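Local coordinates for methyltransferase (Thermus thermophilus, PDB 1WS6), which probably transfers methyl groups from S-adenosylmethionine, perhaps to ribosomal RNA, at residues R3-K8 against G56-S61; R44-F49 against V67-D72. All coordinates share one frame; numbering follows the deposited sequence.

Contact 1 of 2, residues R3-K8 against G56-S61; sequences RILGGK and GLEAAS
The carboxylate of Glu58 meets the chain of Ile4, Leu5 and Gly6 on three sides: CG2 of Ile4 lies obliquely off one face, beside OE1, CB of Leu5 lies obliquely off the other, and two successive backbone N-H groups arrive at the outer edge. Leu5 N gives a nearly straight bond to Glu58 OE1 at 2.6 Å, and Gly6 N a more bent one to Glu58 OE2 at 2.9 Å, each on a syn lone pair. This bidentate grip fixes the rotation of the group, which reaches the loop because CG is anti to the backbone N (chi1 180°) and the chain then bends at chi2. Arg28, on helix 25-38, forms a weak, long ion pair with OE1. Helix 54-61 follows the first strand of the Rossmann-like sheet, and the loop between strands 2-3 and 13-14 is thus held to the C-terminal half of that helix. There Ser61 OG donates to Gly6 O at 2.5 Å, in the carbonyl plane and on a lone pair, while also bonding to Ala9 N. Ser61 O accepts from Lys8 N at 2.8 Å and is met by Gly7 CA at 3.0 Å; Gly7, with its positive phi, lets the backbone come this close to the helix end. Beside these polar contacts, Ile4 and Leu57 cross at about a right angle, Ile4 CD1 lying 3.9 Å from Leu57 CB.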
loop_
_atom_site.group_PDB
_atom_site.type_symbol
_atom_site.label_atom_id
_atom_site.label_comp_id
_atom_site.label_asym_id
_atom_site.label_seq_id
_atom_site.Cartn_x
_atom_site.Cartn_y
_atom_site.Cartn_z
ATOM N N ARG A 3 -7.488 -7.650 10.661
ATOM C CA ARG A 3 -7.593 -8.873 9.878
ATOM C C ARG A 3 -7.649 -8.617 8.382
ATOM O O ARG A 3 -8.062 -7.543 7.933
ATOM C CB ARG A 3 -8.854 -9.650 10.274
ATOM C CG ARG A 3 -8.912 -10.101 11.727
ATOM C CD ARG A 3 -10.262 -10.728 12.070
ATOM N NE ARG A 3 -10.352 -11.100 13.481
ATOM C CZ ARG A 3 -9.648 -12.078 14.047
ATOM N NH1 ARG A 3 -8.801 -12.801 13.328
ATOM N NH2 ARG A 3 -9.775 -12.329 15.342
ATOM N N ILE A 4 -7.217 -9.617 7.616
ATOM C CA ILE A 4 -7.278 -9.548 6.169
ATOM C C ILE A 4 -8.788 -9.540 5.935
ATOM O O ILE A 4 -9.511 -10.293 6.577
ATOM C CB ILE A 4 -6.672 -10.814 5.521
ATOM C CG1 ILE A 4 -5.177 -10.917 5.852
ATOM C CG2 ILE A 4 -6.905 -10.792 4.012
ATOM C CD1 ILE A 4 -4.345 -9.737 5.367
ATOM N N LEU A 5 -9.269 -8.693 5.039
ATOM C CA LEU A 5 -10.702 -8.612 4.772
ATOM C C LEU A 5 -11.253 -9.606 3.756
ATOM O O LEU A 5 -12.377 -10.075 3.909
ATOM C CB LEU A 5 -11.073 -7.189 4.336
ATOM C CG LEU A 5 -11.427 -6.240 5.481
ATOM C CD1 LEU A 5 -10.752 -6.681 6.778
ATOM C CD2 LEU A 5 -11.016 -4.834 5.095
ATOM N N GLY A 6 -10.480 -9.926 2.723
ATOM C CA GLY A 6 -10.962 -10.861 1.716
ATOM C C GLY A 6 -9.879 -11.706 1.071
ATOM O O GLY A 6 -8.720 -11.674 1.486
ATOM N N GLY A 7 -10.253 -12.476 0.055
ATOM C CA GLY A 7 -9.277 -13.304 -0.622
ATOM C C GLY A 7 -8.821 -14.528 0.151
ATOM O O GLY A 7 -9.406 -14.885 1.171
ATOM N N LYS A 8 -7.758 -15.159 -0.341
ATOM C CA LYS A 8 -7.207 -16.370 0.250
ATOM C C LYS A 8 -6.910 -16.368 1.748
ATOM O O LYS A 8 -6.937 -17.426 2.380
ATOM C CB LYS A 8 -5.948 -16.784 -0.520
ATOM C CG LYS A 8 -6.258 -17.444 -1.860
ATOM C CD LYS A 8 -5.025 -17.602 -2.747
ATOM C CE LYS A 8 -4.606 -16.266 -3.358
ATOM N NZ LYS A 8 -3.436 -16.384 -4.280
ATOM N N GLY A 56 -0.690 -4.127 1.931
ATOM C CA GLY A 56 0.003 -4.971 0.974
ATOM C C GLY A 56 -0.383 -6.449 1.062
ATOM O O GLY A 56 -0.427 -7.153 0.046
ATOM N N LEU A 57 -0.640 -6.937 2.272
ATOM C CA LEU A 57 -1.023 -8.333 2.435
ATOM C C LEU A 57 -2.460 -8.543 1.967
ATOM O O LEU A 57 -2.830 -9.634 1.512
ATOM C CB LEU A 57 -0.868 -8.765 3.893
ATOM C CG LEU A 57 0.591 -8.892 4.345
ATOM C CD1 LEU A 57 0.664 -9.292 5.818
ATOM C CD2 LEU A 57 1.289 -9.935 3.477
ATOM N N GLU A 58 -3.270 -7.492 2.084
ATOM C CA GLU A 58 -4.655 -7.567 1.651
ATOM C C GLU A 58 -4.633 -7.754 0.136
ATOM O O GLU A 58 -5.384 -8.555 -0.412
ATOM C CB GLU A 58 -5.394 -6.283 2.015
ATOM C CG GLU A 58 -6.858 -6.254 1.598
ATOM C CD GLU A 58 -7.729 -7.203 2.410
ATOM O OE1 GLU A 58 -7.536 -7.287 3.642
ATOM O OE2 GLU A 58 -8.616 -7.851 1.820
ATOM N N ALA A 59 -3.760 -7.015 -0.537
ATOM C CA ALA A 59 -3.642 -7.126 -1.987
ATOM C C ALA A 59 -3.211 -8.545 -2.354
ATOM O O ALA A 59 -3.778 -9.159 -3.258
ATOM C CB ALA A 59 -2.620 -6.110 -2.521
ATOM N N ALA A 60 -2.212 -9.060 -1.646
ATOM C CA ALA A 60 -1.719 -10.401 -1.911
ATOM C C ALA A 60 -2.837 -11.407 -1.737
ATOM O O ALA A 60 -3.023 -12.293 -2.566
ATOM C CB ALA A 60 -0.579 -10.730 -0.976
ATOM N N SER A 61 -3.593 -11.261 -0.658
ATOM C CA SER A 61 -4.688 -12.169 -0.378
ATOM C C SER A 61 -5.750 -12.105 -1.455
ATOM O O SER A 61 -6.494 -13.060 -1.661
ATOM C CB SER A 61 -5.327 -11.832 0.970
ATOM O OG SER A 61 -6.433 -12.680 1.230
#

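Contact 2 of 2, residues R44-F49 against V67-D72. Unlike the reference sequence in segment 44-49: Pro48 (reference Leu).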
loop_
_atom_site.group_PDB
_atom_site.type_symbol
_atom_site.label_atom_id
_atom_site.label_comp_id
_atom_site.label_asym_id
_atom_site.label_seq_id
_atom_site.Cartn_x
_atom_site.Cartn_y
_atom_site.Cartn_z
ATOM N N ARG A 44 0.348 -6.290 -10.597
ATOM C CA ARG A 44 1.317 -6.075 -9.533
ATOM C C ARG A 44 0.944 -4.865 -8.668
ATOM O O ARG A 44 0.591 -3.801 -9.179
ATOM C CB ARG A 44 2.716 -5.910 -10.125
ATOM C CG ARG A 44 3.210 -7.145 -10.872
ATOM C CD ARG A 44 4.656 -7.465 -10.494
ATOM N NE ARG A 44 5.491 -6.287 -10.669
ATOM C CZ ARG A 44 6.686 -6.112 -10.123
ATOM N NH1 ARG A 44 7.222 -7.048 -9.351
ATOM N NH2 ARG A 44 7.332 -4.976 -10.338
ATOM N N PHE A 45 1.036 -5.057 -7.352
ATOM C CA PHE A 45 0.691 -4.051 -6.352
ATOM C C PHE A 45 1.942 -3.657 -5.567
ATOM O O PHE A 45 2.656 -4.513 -5.061
ATOM C CB PHE A 45 -0.386 -4.645 -5.426
ATOM C CG PHE A 45 -1.010 -3.657 -4.470
ATOM C CD1 PHE A 45 -0.381 -3.318 -3.285
ATOM C CD2 PHE A 45 -2.241 -3.094 -4.750
ATOM C CE1 PHE A 45 -0.971 -2.444 -2.401
ATOM C CE2 PHE A 45 -2.843 -2.215 -3.870
ATOM C CZ PHE A 45 -2.209 -1.890 -2.696
ATOM N N LEU A 46 2.198 -2.358 -5.467
ATOM C CA LEU A 46 3.375 -1.838 -4.774
ATOM C C LEU A 46 2.946 -1.141 -3.490
ATOM O O LEU A 46 2.091 -0.256 -3.512
ATOM C CB LEU A 46 4.107 -0.832 -5.680
ATOM C CG LEU A 46 5.597 -0.493 -5.471
ATOM C CD1 LEU A 46 5.826 1.009 -5.594
ATOM C CD2 LEU A 46 6.064 -0.983 -4.112
ATOM N N ASP A 47 3.532 -1.531 -2.368
ATOM C CA ASP A 47 3.170 -0.907 -1.099
ATOM C C ASP A 47 4.380 -0.433 -0.316
ATOM O O ASP A 47 4.896 -1.142 0.545
ATOM C CB ASP A 47 2.338 -1.869 -0.244
ATOM C CG ASP A 47 2.023 -1.309 1.148
ATOM O OD1 ASP A 47 2.066 -0.074 1.339
ATOM O OD2 ASP A 47 1.714 -2.110 2.060
ATOM N N PRO A 48 4.862 0.774 -0.628
ATOM C CA PRO A 48 6.020 1.382 0.042
ATOM C C PRO A 48 5.482 1.903 1.372
ATOM O O PRO A 48 4.336 2.354 1.442
ATOM C CB PRO A 48 6.416 2.505 -0.908
ATOM C CG PRO A 48 5.073 2.954 -1.444
ATOM C CD PRO A 48 4.315 1.660 -1.670
ATOM N N PHE A 49 6.294 1.832 2.419
ATOM C CA PHE A 49 5.868 2.263 3.750
ATOM C C PHE A 49 4.893 1.255 4.313
ATOM O O PHE A 49 4.021 1.596 5.104
ATOM C CB PHE A 49 5.196 3.634 3.724
ATOM C CG PHE A 49 6.153 4.759 3.572
ATOM C CD1 PHE A 49 6.130 5.556 2.444
ATOM C CD2 PHE A 49 7.091 5.017 4.558
ATOM C CE1 PHE A 49 7.028 6.594 2.296
ATOM C CE2 PHE A 49 7.991 6.051 4.420
ATOM C CZ PHE A 49 7.960 6.841 3.288
ATOM N N VAL A 67 4.370 -6.275 -3.632
ATOM C CA VAL A 67 5.735 -5.946 -3.272
ATOM C C VAL A 67 5.631 -4.939 -2.140
ATOM O O VAL A 67 5.074 -3.874 -2.317
ATOM C CB VAL A 67 6.495 -5.307 -4.442
ATOM C CG1 VAL A 67 7.828 -4.754 -3.961
ATOM C CG2 VAL A 67 6.723 -6.343 -5.515
ATOM N N LEU A 68 6.164 -5.287 -0.979
ATOM C CA LEU A 68 6.098 -4.411 0.180
ATOM C C LEU A 68 7.480 -3.956 0.613
ATOM O O LEU A 68 8.359 -4.779 0.873
ATOM C CB LEU A 68 5.427 -5.137 1.339
ATOM C CG LEU A 68 3.965 -5.557 1.149
ATOM C CD1 LEU A 68 3.839 -6.647 0.095
ATOM C CD2 LEU A 68 3.424 -6.047 2.480
ATOM N N VAL A 69 7.678 -2.643 0.680
ATOM C CA VAL A 69 8.962 -2.128 1.108
ATOM C C VAL A 69 8.758 -1.360 2.412
ATOM O O VAL A 69 7.834 -0.561 2.535
ATOM C CB VAL A 69 9.640 -1.282 -0.028
ATOM C CG1 VAL A 69 8.625 -0.862 -1.045
ATOM C CG2 VAL A 69 10.374 -0.091 0.548
ATOM N N GLU A 70 9.607 -1.657 3.396
ATOM C CA GLU A 70 9.543 -1.064 4.737
ATOM C C GLU A 70 10.960 -0.994 5.318
ATOM O O GLU A 70 11.714 -1.960 5.243
ATOM C CB GLU A 70 8.626 -1.926 5.627
ATOM C CG GLU A 70 8.706 -1.632 7.112
ATOM C CD GLU A 70 8.417 -0.190 7.443
ATOM O OE1 GLU A 70 9.062 0.348 8.368
ATOM O OE2 GLU A 70 7.546 0.417 6.786
ATOM N N LYS A 71 11.314 0.144 5.903
ATOM C CA LYS A 71 12.663 0.358 6.435
ATOM C C LYS A 71 12.939 -0.081 7.860
ATOM O O LYS A 71 14.050 -0.483 8.177
ATOM C CB LYS A 71 13.014 1.839 6.340
ATOM C CG LYS A 71 12.078 2.723 7.148
ATOM C CD LYS A 71 12.524 4.168 7.128
ATOM C CE LYS A 71 11.361 5.099 7.447
ATOM N NZ LYS A 71 10.692 4.730 8.733
ATOM N N ASP A 72 11.933 0.030 8.718
ATOM C CA ASP A 72 12.047 -0.318 10.127
ATOM C C ASP A 72 12.189 -1.822 10.356
ATOM O O ASP A 72 11.231 -2.582 10.189
ATOM C CB ASP A 72 10.813 0.214 10.867
ATOM C CG ASP A 72 10.826 -0.102 12.351
ATOM O OD1 ASP A 72 9.839 0.254 13.029
ATOM O OD2 ASP A 72 11.809 -0.696 12.845
#
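Leu46, Val67, Pro48 and Val69 form the apolar centre, all on one face of two neighbouring parallel strands. Leu46, with CG anti to its backbone N (chi1 -158°), brings CD2 up to both valines, 4.2 Å from Val67 CG1 and 4.0 Å from Val69 CG1. The same CG1 of Val69 also meets CB of Pro48, so one methyl group bridges two residues of the facing strand. Phe100 of helix 97-106 covers Leu46 and Val69, and Val97 of that helix touches Pro48. The opposite face carries Asp47 and Leu68, turned toward helix 54-61 and the loop leading into it.

Between the faces runs the parallel pairing. Val67 N bonds to Phe45 O and Asp47 N to Val67 O, both at 2.8 Å with the donor almost in line with the carbonyl. Val69 N reaches Asp47 O at 3.2 Å, but from above the carbonyl plane, and the final bond, Phe49 N to Val69 O, is weak.

At the starting end, Val67 CG2 approaches the Arg44 guanidinium obliquely; NE of Arg44 bonds to Arg110 O, and NH2 forms a salt bridge with Glu109. At the other end, Glu70 OE2 lies 3.7 Å from Phe49 C, while OE1 accepts Asp72 N at 2.9 Å from above the carboxylate plane. An alanine in place of Glu70 would probably leave Asp72 N without this acceptor, open a gap beside the Phe49 backbone and let the turn before helix 73-86 move more freely. Adjacent parallel strands with a glycine-rich turn after the first and an acidic residue just after the second are characteristic of Rossmann-like methyltransferases, in which that acid commonly binds the ribose of S-adenosylmethionine, a role consistent with the position of Glu70.

From the N terminus, the chain leaves strand 2-3, runs through the loop holding 3-8, and passes strand 13-14, helix 25-38 and strand 44-48 before helix 54-61 returns to that loop and closes contact 1. By then the loop of contact 2 is already open: it starts at 44-49, takes in the helix and ends when strand 65-69 comes alongside. The two contacts therefore cross, and helix 54-61 belongs to both loops. It also joins them physically, with Ala59 CB 3.5 Å from Phe45 CG and a weak hydrogen bond from Gly56 N to Asp47 OD2. Together they tie the N-terminal hairpin region to the first beta-alpha-beta unit of the central sheet.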